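Local coordinates for protein L-asparaginase I (Vibrio cholerae, PDB 2OCD) that probably catalyses the hydrolysis of L-asparagine to L-aspartate and ammonium, as a homotetramer of the asparaginase 1 family, at residues B[312-317]-B[321-326]; B[237-242]-B[304-309]; B[125-130]-B[149-154]; B[84-89]-B[133-138]; B[70-75]-B[99-104]. All blocks are in the same frame, centred on the assembly; numbering follows the deposited sequence.

Interaction 1 of 5, residues B[312-317]-B[321-326]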
# COMPACT_ATOMS: atom_id res chain seq x y z
N TYR B 312 -26.53 -20.91 -14.09
CA TYR B 312 -27.11 -21.78 -13.08
C TYR B 312 -28.61 -21.77 -13.22
O TYR B 312 -29.17 -22.81 -13.54
CB TYR B 312 -26.71 -21.35 -11.68
CG TYR B 312 -27.55 -21.93 -10.59
CD1 TYR B 312 -27.65 -23.28 -10.43
CD2 TYR B 312 -28.24 -21.12 -9.71
CE1 TYR B 312 -28.43 -23.84 -9.42
CE2 TYR B 312 -29.03 -21.67 -8.70
CZ TYR B 312 -29.12 -23.04 -8.56
OH TYR B 312 -29.88 -23.61 -7.55
N LEU B 313 -29.22 -20.59 -13.05
CA LEU B 313 -30.68 -20.47 -12.98
C LEU B 313 -31.41 -20.74 -14.29
O LEU B 313 -32.46 -21.42 -14.33
CB LEU B 313 -31.09 -19.08 -12.49
CG LEU B 313 -30.76 -18.75 -11.04
CD1 LEU B 313 -30.82 -17.25 -10.91
CD2 LEU B 313 -31.70 -19.46 -9.98
N LEU B 314 -30.87 -20.20 -15.38
CA LEU B 314 -31.52 -20.40 -16.66
C LEU B 314 -31.42 -21.87 -17.08
O LEU B 314 -32.15 -22.28 -18.00
CB LEU B 314 -30.89 -19.50 -17.73
CG LEU B 314 -31.25 -18.01 -17.64
CD1 LEU B 314 -30.18 -17.16 -18.36
CD2 LEU B 314 -32.66 -17.71 -18.23
N SER B 315 -30.53 -22.66 -16.44
CA SER B 315 -30.31 -24.10 -16.79
C SER B 315 -31.18 -25.04 -15.99
O SER B 315 -31.29 -26.18 -16.31
CB SER B 315 -28.83 -24.54 -16.57
OG SER B 315 -27.91 -23.99 -17.51
N GLN B 316 -31.75 -24.57 -14.91
CA GLN B 316 -32.77 -25.34 -14.21
C GLN B 316 -34.04 -25.07 -14.97
O GLN B 316 -34.06 -24.23 -15.86
CB GLN B 316 -32.87 -24.92 -12.74
CG GLN B 316 -31.84 -25.71 -11.87
CD GLN B 316 -30.45 -25.17 -11.98
OE1 GLN B 316 -29.47 -25.85 -12.37
NE2 GLN B 316 -30.33 -23.89 -11.62
N ASN B 317 -35.11 -25.76 -14.69
CA ASN B 317 -36.30 -25.49 -15.49
C ASN B 317 -37.29 -24.66 -14.70
O ASN B 317 -38.41 -25.08 -14.39
CB ASN B 317 -36.87 -26.76 -16.15
CG ASN B 317 -36.08 -27.14 -17.43
OD1 ASN B 317 -35.04 -27.84 -17.37
ND2 ASN B 317 -36.53 -26.63 -18.58
N GLU B 321 -40.02 -15.47 -13.95
CA GLU B 321 -40.13 -14.70 -12.69
C GLU B 321 -39.30 -15.31 -11.55
O GLU B 321 -38.67 -14.63 -10.77
CB GLU B 321 -41.61 -14.66 -12.23
CG GLU B 321 -42.54 -13.90 -13.17
CD GLU B 321 -42.20 -12.37 -13.32
OE1 GLU B 321 -41.53 -11.79 -12.43
OE2 GLU B 321 -42.60 -11.77 -14.36
N GLU B 322 -39.33 -16.61 -11.49
CA GLU B 322 -38.51 -17.32 -10.55
C GLU B 322 -36.99 -17.04 -10.75
O GLU B 322 -36.24 -16.81 -9.78
CB GLU B 322 -38.89 -18.78 -10.66
CG GLU B 322 -38.41 -19.66 -9.55
CD GLU B 322 -39.09 -21.07 -9.58
OE1 GLU B 322 -39.86 -21.44 -10.57
OE2 GLU B 322 -38.84 -21.80 -8.58
N VAL B 323 -36.53 -17.03 -11.99
CA VAL B 323 -35.12 -16.74 -12.28
C VAL B 323 -34.90 -15.32 -11.78
O VAL B 323 -33.93 -15.04 -11.01
CB VAL B 323 -34.82 -16.84 -13.78
CG1 VAL B 323 -33.45 -16.20 -14.13
CG2 VAL B 323 -34.96 -18.32 -14.30
N LYS B 324 -35.86 -14.45 -12.17
CA LYS B 324 -35.76 -13.00 -11.87
C LYS B 324 -35.58 -12.78 -10.38
O LYS B 324 -34.58 -12.17 -9.96
CB LYS B 324 -36.99 -12.22 -12.38
CG LYS B 324 -36.72 -10.78 -12.89
CD LYS B 324 -37.91 -9.88 -12.56
CE LYS B 324 -38.01 -8.55 -13.38
NZ LYS B 324 -39.17 -7.77 -12.87
N ALA B 325 -36.50 -13.36 -9.60
CA ALA B 325 -36.44 -13.35 -8.13
C ALA B 325 -35.12 -13.91 -7.58
O ALA B 325 -34.49 -13.28 -6.74
CB ALA B 325 -37.63 -14.10 -7.53
N LYS B 326 -34.68 -15.05 -8.08
CA LYS B 326 -33.46 -15.67 -7.59
C LYS B 326 -32.19 -14.86 -7.89
O LYS B 326 -31.26 -14.84 -7.09
CB LYS B 326 -33.34 -17.07 -8.15
CG LYS B 326 -33.66 -18.26 -7.18
CD LYS B 326 -35.01 -18.32 -6.66
CE LYS B 326 -35.11 -19.43 -5.53
NZ LYS B 326 -34.36 -19.11 -4.20
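Ser315 OG, hydrogen-bonded to His311 O, Thr209 N and Gln211 NE2, ties the C-terminal part of helix 303-315 to the 209-211 loop, just past Leu313, which leans on Val323 and Lys326, and Leu314, which reaches Val323. Leu313 carries most of the contact. Its CD2 packs at 3.4 Å against CB of Lys326, with Lys326 CG at 3.6 Å, and the two side chains cross at about a right angle. The other methyl, Leu313 CD1, lies 3.8 Å from the carbonyl oxygen Val323 O. Closer to the backbone, Leu313 CB meets Val323 CG1 at 4.1 Å, and Leu314 CD2 reaches that same methyl more loosely. Lys326 lends only the root of its chain: beyond CG it bends at chi2 (63°) and heads off, and its NZ is bonded to Gln329 OE1. The contact closes the short connection between two successive helices, with helix 320-327 folded back beside the C-terminal part of helix 303-315 and Leu314 also resting on the loop residues Gln211 and Asn236.

Interaction 2 of 5, residues B[237-242]-B[304-309]; sequences AMILLT and EAALAK
In the C-terminal alpha/beta domain, helix 303-315 lies against one face of the four-stranded parallel sheet, and Ile239 of strand 237-242 is the side chain that meets it, touching Ala306 and Leu307. A single methyl does the work. Ile239 CD1 approaches Leu307 CG to 3.5 Å and Leu307 CD1 to 3.8 Å, while Ala306 CB sits 3.9 Å from the same CD1. With CG1 placed anti to the carbonyl carbon (chi1 -58°) and the arm extended beyond it (chi2 172°), the isoleucine reaches out like a peg to the helix surface. Ala306 presents only a methyl directly to the strand, whereas Leu307 brings its branch point in from the flank, and its chain runs at a slant to that of the isoleucine. Sheet neighbours complete the surround: Leu271 of strand 267-272 touches both Ile239 and Ala306, and Ile213 of strand 213-217 touches Leu307. Leu307 also packs on Tyr219 of the second subunit, so this layer reaches a subunit interface. The polar ends on the helix look to other partners, Glu304 to Arg162 and Lys309 to Glu334, both in salt bridges. What joins strand and helix here is therefore dispersion and the burial of hydrocarbon: all three touching residues are buried, and the hold depends on shape fit, with no polar group spent on it.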
# COMPACT_ATOMS: atom_id res chain seq x y z
N ALA B 237 -30.76 -13.91 -21.92
CA ALA B 237 -30.35 -13.03 -20.82
C ALA B 237 -29.34 -12.00 -21.32
O ALA B 237 -28.76 -12.14 -22.40
CB ALA B 237 -29.79 -13.81 -19.62
N MSE B 238 -29.14 -10.96 -20.50
CA MSE B 238 -28.51 -9.73 -20.90
C MSE B 238 -27.93 -9.02 -19.68
O MSE B 238 -28.65 -8.55 -18.79
CB MSE B 238 -29.60 -8.86 -21.54
CG MSE B 238 -29.35 -7.34 -21.62
SE MSE B 238 -28.13 -6.91 -23.05
CE MSE B 238 -28.49 -8.44 -24.27
N ILE B 239 -26.62 -8.92 -19.65
CA ILE B 239 -25.92 -8.15 -18.62
C ILE B 239 -25.59 -6.74 -19.14
O ILE B 239 -24.96 -6.56 -20.16
CB ILE B 239 -24.63 -8.87 -18.14
CG1 ILE B 239 -24.98 -10.26 -17.60
CG2 ILE B 239 -23.90 -8.07 -17.05
CD1 ILE B 239 -23.73 -11.09 -17.28
N LEU B 240 -26.02 -5.75 -18.39
CA LEU B 240 -25.86 -4.36 -18.75
C LEU B 240 -24.82 -3.76 -17.86
O LEU B 240 -25.07 -3.65 -16.69
CB LEU B 240 -27.17 -3.70 -18.47
CG LEU B 240 -27.70 -2.68 -19.43
CD1 LEU B 240 -27.87 -3.32 -20.81
CD2 LEU B 240 -29.04 -2.26 -18.75
N LEU B 241 -23.64 -3.40 -18.41
CA LEU B 241 -22.57 -2.81 -17.63
C LEU B 241 -22.76 -1.28 -17.75
O LEU B 241 -22.57 -0.67 -18.82
CB LEU B 241 -21.18 -3.28 -18.12
CG LEU B 241 -20.92 -4.78 -18.38
CD1 LEU B 241 -19.74 -5.11 -19.34
CD2 LEU B 241 -20.76 -5.59 -17.07
N THR B 242 -23.19 -0.66 -16.66
CA THR B 242 -23.55 0.75 -16.67
C THR B 242 -22.52 1.57 -15.90
O THR B 242 -21.58 1.00 -15.32
CB THR B 242 -24.95 0.96 -16.08
OG1 THR B 242 -24.94 0.56 -14.71
CG2 THR B 242 -26.05 0.17 -16.86
N GLU B 304 -18.32 -12.17 -13.86
CA GLU B 304 -18.15 -13.60 -13.83
C GLU B 304 -19.14 -14.25 -12.87
O GLU B 304 -19.75 -15.25 -13.23
CB GLU B 304 -16.67 -14.03 -13.66
CG GLU B 304 -15.83 -13.11 -12.82
CD GLU B 304 -15.19 -11.92 -13.57
OE1 GLU B 304 -14.10 -12.07 -14.20
OE2 GLU B 304 -15.74 -10.80 -13.41
N ALA B 305 -19.38 -13.70 -11.69
CA ALA B 305 -20.41 -14.32 -10.84
C ALA B 305 -21.74 -14.19 -11.56
O ALA B 305 -22.63 -15.06 -11.41
CB ALA B 305 -20.48 -13.73 -9.42
N ALA B 306 -21.87 -13.13 -12.38
CA ALA B 306 -23.16 -12.77 -12.98
C ALA B 306 -23.52 -13.67 -14.15
O ALA B 306 -24.69 -13.99 -14.39
CB ALA B 306 -23.15 -11.31 -13.39
N LEU B 307 -22.49 -14.07 -14.89
CA LEU B 307 -22.62 -14.97 -16.02
C LEU B 307 -22.85 -16.33 -15.47
O LEU B 307 -23.71 -17.09 -16.00
CB LEU B 307 -21.38 -14.90 -16.90
CG LEU B 307 -21.75 -13.87 -17.96
CD1 LEU B 307 -20.61 -12.89 -18.39
CD2 LEU B 307 -22.39 -14.63 -19.13
N ALA B 308 -22.15 -16.61 -14.37
CA ALA B 308 -22.31 -17.86 -13.69
C ALA B 308 -23.71 -18.12 -13.18
O ALA B 308 -24.20 -19.26 -13.31
CB ALA B 308 -21.38 -17.91 -12.56
N LYS B 309 -24.32 -17.10 -12.54
CA LYS B 309 -25.52 -17.26 -11.72
C LYS B 309 -26.66 -17.39 -12.69
O LYS B 309 -27.56 -18.23 -12.51
CB LYS B 309 -25.70 -16.07 -10.75
CG LYS B 309 -26.81 -16.22 -9.66
CD LYS B 309 -26.92 -14.98 -8.77
CE LYS B 309 -27.95 -15.05 -7.63
NZ LYS B 309 -28.02 -13.72 -6.81

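Interaction 3 of 5, residues B[125-130]-B[149-154]; sequences RSDGQA and LFFNNR
Asp127 and Ala130 are the residues of 125-130 that touch Phe151 and Phe150, and the way to them starts at Arg125, whose guanidinium reaches across to Gly184 O of the third subunit. Ser126 comes next, at the N-cap of helix 127-141: its OG accepts from Gly128 N at 2.9 Å, with an N-H...O angle of 142°, and is also bonded to Ile119 O. Asp127 follows the N-cap. Its carboxyl carbon is tucked between the backbone N and the carbonyl carbon (chi1 52°), which brings the carboxylate to two backbone amides: OD2 accepts from Gln118 N and OD1 from Ile119 N. That same OD2 lies 3.8 Å from Phe151 CZ, with the carboxylate and ring planes 83° apart. One turn on, Ala130 offers its carbonyl oxygen to the edge of the Phe150 ring, 4.1 Å from CE2. Both phenylalanines end strand 147-151, so the contact lies within the beta-alpha-beta unit of strand 112-115, helix 127-141 and strand 147-151. The Phe151 ring stacks edge-to-face with Phe172 and touches Thr91, a predicted active-site residue. The meeting is thus of oxygens with aromatic carbons, at the ring edge for Phe150 and obliquely for Phe151, a weak attraction at most. The two amides, with the helix N terminus, would be expected to steady the Asp127 carboxylate, leaving the phenylalanines chiefly to supply apolar cover.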
# COMPACT_ATOMS: atom_id res chain seq x y z
N ARG B 125 11.82 -21.40 -9.10
CA ARG B 125 11.00 -20.40 -8.35
C ARG B 125 9.57 -20.14 -8.88
O ARG B 125 9.07 -19.00 -8.88
CB ARG B 125 11.78 -19.08 -8.12
CG ARG B 125 12.10 -18.22 -9.33
CD ARG B 125 13.26 -17.20 -9.04
NE ARG B 125 13.00 -16.47 -7.81
CZ ARG B 125 12.24 -15.39 -7.70
NH1 ARG B 125 11.69 -14.84 -8.76
NH2 ARG B 125 12.04 -14.83 -6.52
N SER B 126 8.91 -21.22 -9.28
CA SER B 126 7.50 -21.17 -9.59
C SER B 126 6.60 -20.76 -8.40
O SER B 126 6.80 -21.16 -7.28
CB SER B 126 7.06 -22.54 -10.07
OG SER B 126 5.67 -22.55 -10.38
N ASP B 127 5.55 -20.01 -8.68
CA ASP B 127 4.53 -19.69 -7.71
C ASP B 127 3.65 -20.90 -7.45
O ASP B 127 2.94 -20.98 -6.44
CB ASP B 127 3.68 -18.48 -8.16
CG ASP B 127 3.11 -18.64 -9.58
OD1 ASP B 127 3.80 -19.12 -10.51
OD2 ASP B 127 1.96 -18.25 -9.78
N GLY B 128 3.68 -21.85 -8.37
CA GLY B 128 2.97 -23.09 -8.18
C GLY B 128 3.23 -23.81 -6.87
O GLY B 128 2.30 -24.39 -6.28
N GLN B 129 4.45 -23.82 -6.38
CA GLN B 129 4.69 -24.71 -5.25
C GLN B 129 4.00 -24.13 -4.02
O GLN B 129 3.28 -24.83 -3.35
CB GLN B 129 6.17 -25.06 -5.00
CG GLN B 129 7.02 -23.89 -4.50
CD GLN B 129 8.14 -24.32 -3.55
OE1 GLN B 129 9.11 -23.55 -3.36
NE2 GLN B 129 8.02 -25.52 -2.94
N ALA B 130 4.16 -22.84 -3.78
CA ALA B 130 3.49 -22.23 -2.63
C ALA B 130 1.96 -22.28 -2.79
O ALA B 130 1.27 -22.50 -1.82
CB ALA B 130 3.97 -20.82 -2.42
N LEU B 149 -10.72 -19.55 -4.11
CA LEU B 149 -9.71 -19.33 -5.18
C LEU B 149 -8.45 -18.85 -4.51
O LEU B 149 -8.45 -17.83 -3.81
CB LEU B 149 -10.21 -18.33 -6.24
CG LEU B 149 -9.40 -18.08 -7.53
CD1 LEU B 149 -10.25 -17.59 -8.74
CD2 LEU B 149 -8.29 -17.08 -7.36
N PHE B 150 -7.38 -19.60 -4.69
CA PHE B 150 -6.17 -19.26 -4.01
C PHE B 150 -5.11 -18.74 -5.01
O PHE B 150 -4.78 -19.44 -5.99
CB PHE B 150 -5.69 -20.46 -3.22
CG PHE B 150 -4.52 -20.17 -2.35
CD1 PHE B 150 -4.65 -19.34 -1.24
CD2 PHE B 150 -3.31 -20.73 -2.60
CE1 PHE B 150 -3.56 -19.05 -0.42
CE2 PHE B 150 -2.24 -20.43 -1.77
CZ PHE B 150 -2.37 -19.59 -0.70
N PHE B 151 -4.65 -17.50 -4.78
CA PHE B 151 -3.60 -16.89 -5.59
C PHE B 151 -3.01 -15.68 -4.85
O PHE B 151 -3.70 -15.08 -4.00
CB PHE B 151 -4.14 -16.46 -6.95
CG PHE B 151 -3.24 -16.80 -8.13
CD1 PHE B 151 -3.25 -18.07 -8.69
CD2 PHE B 151 -2.44 -15.82 -8.72
CE1 PHE B 151 -2.45 -18.37 -9.80
CE2 PHE B 151 -1.64 -16.08 -9.84
CZ PHE B 151 -1.65 -17.35 -10.39
N ASN B 152 -1.77 -15.33 -5.19
CA ASN B 152 -1.09 -14.21 -4.54
C ASN B 152 -1.22 -14.32 -3.01
O ASN B 152 -1.60 -13.38 -2.36
CB ASN B 152 -1.68 -12.84 -5.00
CG ASN B 152 -1.91 -12.75 -6.54
OD1 ASN B 152 -3.05 -12.92 -7.03
ND2 ASN B 152 -0.85 -12.48 -7.30
N ASN B 153 -1.03 -15.51 -2.44
CA ASN B 153 -1.07 -15.70 -0.98
C ASN B 153 -2.38 -15.36 -0.27
O ASN B 153 -2.43 -15.15 0.95
CB ASN B 153 0.06 -14.93 -0.30
CG ASN B 153 1.40 -15.31 -0.82
OD1 ASN B 153 1.74 -16.49 -0.92
ND2 ASN B 153 2.19 -14.31 -1.17
N ARG B 154 -3.47 -15.34 -1.01
CA ARG B 154 -4.76 -15.06 -0.39
C ARG B 154 -5.86 -15.97 -0.93
O ARG B 154 -5.81 -16.42 -2.07
CB ARG B 154 -5.10 -13.59 -0.55
CG ARG B 154 -5.56 -13.16 -1.92
CD ARG B 154 -5.83 -11.62 -1.97
NE ARG B 154 -4.57 -10.89 -2.15
CZ ARG B 154 -4.05 -10.50 -3.32
NH1 ARG B 154 -4.68 -10.69 -4.46
NH2 ARG B 154 -2.88 -9.90 -3.33

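Interaction 4 of 5, residues B[84-89]-B[133-138]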
# COMPACT_ATOMS: atom_id res chain seq x y z
N GLY B 84 -11.53 -32.95 1.25
CA GLY B 84 -11.47 -31.67 0.57
C GLY B 84 -10.99 -31.82 -0.88
O GLY B 84 -10.70 -32.93 -1.34
N PHE B 85 -10.93 -30.72 -1.61
CA PHE B 85 -10.65 -30.78 -3.04
C PHE B 85 -9.93 -29.57 -3.49
O PHE B 85 -10.33 -28.48 -3.12
CB PHE B 85 -11.96 -30.88 -3.79
CG PHE B 85 -12.82 -32.00 -3.29
CD1 PHE B 85 -12.68 -33.27 -3.82
CD2 PHE B 85 -13.70 -31.80 -2.24
CE1 PHE B 85 -13.41 -34.27 -3.35
CE2 PHE B 85 -14.42 -32.82 -1.76
CZ PHE B 85 -14.28 -34.07 -2.31
N VAL B 86 -8.88 -29.76 -4.30
CA VAL B 86 -8.15 -28.69 -4.97
C VAL B 86 -8.21 -28.88 -6.46
O VAL B 86 -7.83 -29.91 -6.97
CB VAL B 86 -6.64 -28.68 -4.60
CG1 VAL B 86 -5.87 -27.58 -5.41
CG2 VAL B 86 -6.47 -28.46 -3.11
N ILE B 87 -8.67 -27.86 -7.18
CA ILE B 87 -8.81 -27.94 -8.61
C ILE B 87 -7.70 -27.07 -9.20
O ILE B 87 -7.73 -25.83 -9.07
CB ILE B 87 -10.21 -27.44 -9.05
CG1 ILE B 87 -11.30 -28.41 -8.60
CG2 ILE B 87 -10.31 -27.26 -10.56
CD1 ILE B 87 -12.71 -27.75 -8.41
N LEU B 88 -6.73 -27.73 -9.84
CA LEU B 88 -5.71 -27.03 -10.66
C LEU B 88 -6.24 -26.72 -12.02
O LEU B 88 -6.85 -27.53 -12.64
CB LEU B 88 -4.41 -27.84 -10.80
CG LEU B 88 -3.74 -28.17 -9.47
CD1 LEU B 88 -2.42 -28.96 -9.74
CD2 LEU B 88 -3.55 -26.82 -8.59
N HIS B 89 -5.99 -25.51 -12.46
CA HIS B 89 -6.74 -24.84 -13.53
C HIS B 89 -5.85 -23.75 -14.13
O HIS B 89 -5.03 -23.20 -13.45
CB HIS B 89 -7.99 -24.22 -12.91
CG HIS B 89 -9.03 -23.79 -13.90
ND1 HIS B 89 -8.82 -22.77 -14.81
CD2 HIS B 89 -10.30 -24.20 -14.09
CE1 HIS B 89 -9.91 -22.59 -15.52
NE2 HIS B 89 -10.83 -23.44 -15.09
N LEU B 133 0.95 -25.96 -2.24
CA LEU B 133 1.31 -26.29 -0.88
C LEU B 133 0.28 -25.74 0.08
O LEU B 133 -0.29 -26.46 0.88
CB LEU B 133 2.71 -25.77 -0.58
CG LEU B 133 3.52 -26.72 0.26
CD1 LEU B 133 5.03 -26.51 0.02
CD2 LEU B 133 3.08 -26.47 1.72
N ASN B 134 0.02 -24.45 0.02
CA ASN B 134 -0.92 -23.87 0.98
C ASN B 134 -2.40 -24.19 0.71
O ASN B 134 -3.20 -24.19 1.65
CB ASN B 134 -0.74 -22.36 1.03
CG ASN B 134 0.55 -21.92 1.73
OD1 ASN B 134 1.23 -22.73 2.38
ND2 ASN B 134 0.89 -20.62 1.59
N ALA B 135 -2.76 -24.40 -0.57
CA ALA B 135 -4.12 -24.80 -0.91
C ALA B 135 -4.37 -26.09 -0.21
O ALA B 135 -5.42 -26.27 0.44
CB ALA B 135 -4.31 -25.00 -2.42
N LEU B 136 -3.41 -27.00 -0.34
CA LEU B 136 -3.50 -28.25 0.36
C LEU B 136 -3.56 -28.05 1.88
O LEU B 136 -4.45 -28.58 2.53
CB LEU B 136 -2.37 -29.21 -0.03
CG LEU B 136 -2.58 -29.95 -1.38
CD1 LEU B 136 -1.37 -30.88 -1.72
CD2 LEU B 136 -3.90 -30.76 -1.43
N HIS B 137 -2.65 -27.27 2.44
CA HIS B 137 -2.64 -27.05 3.87
C HIS B 137 -3.96 -26.40 4.36
O HIS B 137 -4.49 -26.79 5.41
CB HIS B 137 -1.42 -26.19 4.28
CG HIS B 137 -1.36 -25.84 5.73
ND1 HIS B 137 -1.31 -26.79 6.73
CD2 HIS B 137 -1.31 -24.64 6.36
CE1 HIS B 137 -1.23 -26.19 7.91
NE2 HIS B 137 -1.22 -24.88 7.70
N VAL B 138 -4.48 -25.45 3.59
CA VAL B 138 -5.68 -24.68 3.96
C VAL B 138 -6.96 -25.53 3.88
O VAL B 138 -7.80 -25.47 4.77
CB VAL B 138 -5.78 -23.40 3.08
CG1 VAL B 138 -7.12 -22.79 3.14
CG2 VAL B 138 -4.77 -22.39 3.54
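Val86 meets helix 127-141 through one methyl, CG2, which bears on Leu136 and Ala135. The firmer side is toward Leu136: its CD2 lies 3.8 Å from Val86 CG2, and the two side chains cross at about a right angle. Ala135 sits squarely opposite the strand but a little further back, its CB 4.1 Å from Val86 CG2; consistent with its small size, Val86 CA and Ala135 CA are 6.9 Å apart. CG2 is the branch anti to the carbonyl carbon, while CG1 is anti to the backbone N (chi1 177°) and makes neither contact. The looser side of the helix lies at partly exposed Leu133, which turns to Met46; buried His137 is covered by Arg125 of the third subunit. Strand 84-88 runs between parallel strands 5-12 and 112-115 of the N-terminal sheet. Leu136 also touches Ile6 of strand 5-12 and Val138 touches Leu181 of strand 181-183, so the helix bears on more than one strand, while Phe85 points away from it.

Interaction 5 of 5, residues B[70-75]-B[99-104]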
# COMPACT_ATOMS: atom_id res chain seq x y z
N LEU B 70 -18.28 -31.38 -16.27
CA LEU B 70 -17.22 -32.39 -16.11
C LEU B 70 -16.52 -32.21 -14.76
O LEU B 70 -16.46 -33.17 -13.97
CB LEU B 70 -16.18 -32.31 -17.24
CG LEU B 70 -16.71 -32.46 -18.70
CD1 LEU B 70 -15.61 -32.61 -19.85
CD2 LEU B 70 -17.78 -33.60 -18.77
N ILE B 71 -16.05 -30.99 -14.46
CA ILE B 71 -15.38 -30.75 -13.19
C ILE B 71 -16.35 -31.03 -11.98
O ILE B 71 -16.02 -31.77 -11.02
CB ILE B 71 -14.79 -29.33 -13.13
CG1 ILE B 71 -13.84 -29.06 -14.32
CG2 ILE B 71 -14.01 -29.14 -11.86
CD1 ILE B 71 -13.43 -27.57 -14.45
N ALA B 72 -17.54 -30.43 -12.03
CA ALA B 72 -18.58 -30.68 -11.02
C ALA B 72 -18.84 -32.18 -10.89
O ALA B 72 -18.86 -32.73 -9.81
CB ALA B 72 -19.86 -29.94 -11.39
N ASP B 73 -19.02 -32.87 -12.00
CA ASP B 73 -19.32 -34.30 -11.93
C ASP B 73 -18.20 -35.10 -11.33
O ASP B 73 -18.44 -36.11 -10.71
CB ASP B 73 -19.63 -34.83 -13.30
CG ASP B 73 -20.92 -34.29 -13.86
OD1 ASP B 73 -21.79 -33.81 -13.08
OD2 ASP B 73 -21.04 -34.36 -15.11
N ASP B 74 -16.98 -34.65 -11.54
CA ASP B 74 -15.81 -35.35 -11.06
C ASP B 74 -15.79 -35.17 -9.54
O ASP B 74 -15.76 -36.14 -8.76
CB ASP B 74 -14.59 -34.74 -11.74
CG ASP B 74 -13.31 -35.30 -11.24
OD1 ASP B 74 -12.24 -34.64 -11.26
OD2 ASP B 74 -13.36 -36.43 -10.80
N ILE B 75 -15.91 -33.94 -9.09
CA ILE B 75 -16.05 -33.68 -7.66
C ILE B 75 -17.13 -34.56 -6.97
O ILE B 75 -16.83 -35.25 -5.94
CB ILE B 75 -16.27 -32.16 -7.40
CG1 ILE B 75 -15.02 -31.41 -7.83
CG2 ILE B 75 -16.53 -31.88 -5.88
CD1 ILE B 75 -13.80 -31.93 -7.11
N SER B 99 -16.59 -19.42 -10.06
CA SER B 99 -17.89 -18.87 -9.97
C SER B 99 -19.00 -19.86 -10.31
O SER B 99 -19.97 -20.04 -9.53
CB SER B 99 -17.97 -17.67 -10.90
OG SER B 99 -17.26 -16.58 -10.33
N ALA B 100 -18.91 -20.41 -11.52
CA ALA B 100 -19.84 -21.44 -12.01
C ALA B 100 -20.10 -22.50 -10.96
O ALA B 100 -21.27 -22.79 -10.64
CB ALA B 100 -19.28 -22.10 -13.26
N LEU B 101 -19.01 -23.07 -10.43
CA LEU B 101 -19.08 -24.15 -9.47
C LEU B 101 -19.74 -23.71 -8.17
O LEU B 101 -20.34 -24.57 -7.49
CB LEU B 101 -17.70 -24.73 -9.16
CG LEU B 101 -16.98 -25.39 -10.36
CD1 LEU B 101 -15.51 -25.68 -10.07
CD2 LEU B 101 -17.73 -26.67 -10.87
N SER B 102 -19.59 -22.44 -7.77
CA SER B 102 -20.19 -21.98 -6.53
C SER B 102 -21.70 -22.18 -6.61
O SER B 102 -22.29 -22.69 -5.65
CB SER B 102 -19.85 -20.55 -6.18
OG SER B 102 -20.59 -19.63 -6.94
N PHE B 103 -22.30 -21.86 -7.76
CA PHE B 103 -23.76 -22.05 -7.91
C PHE B 103 -24.18 -23.50 -8.15
O PHE B 103 -25.21 -23.95 -7.60
CB PHE B 103 -24.34 -21.12 -8.96
CG PHE B 103 -24.10 -19.73 -8.62
CD1 PHE B 103 -24.80 -19.16 -7.57
CD2 PHE B 103 -23.08 -19.00 -9.23
CE1 PHE B 103 -24.59 -17.89 -7.19
CE2 PHE B 103 -22.84 -17.71 -8.86
CZ PHE B 103 -23.59 -17.14 -7.81
N MSE B 104 -23.37 -24.24 -8.92
CA MSE B 104 -23.65 -25.62 -9.21
C MSE B 104 -23.69 -26.50 -8.00
O MSE B 104 -24.44 -27.48 -7.99
CB MSE B 104 -22.61 -26.17 -10.17
CG MSE B 104 -22.81 -25.62 -11.57
SE MSE B 104 -21.44 -26.13 -12.84
CE MSE B 104 -22.04 -27.97 -13.10
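Ala72 CB is the meeting point of this pair of helices: the selenomethionine Met104 brings its terminal CE to 3.4 Å from it, and Leu101 CD2 lies 3.9 Å away. The other Leu101 methyl, CD1, packs more loosely on Ile71 CG2 at 4.2 Å, where the two side chains cross at about a right angle. Leu101 thus straddles the surface of helix 65-78 with one methyl on each of two successive residues. In Met104 a bend about the CG-SE bond (chi3 76°) turns the terminal CE onto Ala72. A second shell backs these groups. Ile87 of strand 84-88 touches both Ile71 and Leu101 from the sheet side, and Trp68 touches Met104. On the far side of helix 94-104, Ser102 is anchored: its OG donates to Ser99 O at 2.7 Å, in the carbonyl plane and on a lone pair, and is also bonded to Asn159 ND2. The segment axes pass 10.6 Å apart at a crossing angle of -50°. Such a pair of helices, preceding and following strand 84-88 and packed on one face of the parallel part of the mixed N-terminal sheet, is typical of the layered alpha/beta architecture of the asparaginase N-terminal domain.

Overall arrangement
From the N terminus, interaction 5 comes first, closing a loop from helix 65-78 through strand 84-88 to helix 94-104. Interaction 4 starts inside that loop and ends beyond it, so the two cross; strand 84-88 has residues 70-75 and 99-104 on one face and helix 127-141 on the other. Interaction 3 crosses interaction 4 in turn, sharing that helix and closing the unit of strand 112-115, helix 127-141 and strand 147-151. Interactions 2 and 1 follow in series in the C-terminal region, both using helix 303-315. That helix joins the halves: Ala308 packs on Ser99 and Ala100, and Tyr312 on Phe103, linking interactions 2 and 1 to interaction 5.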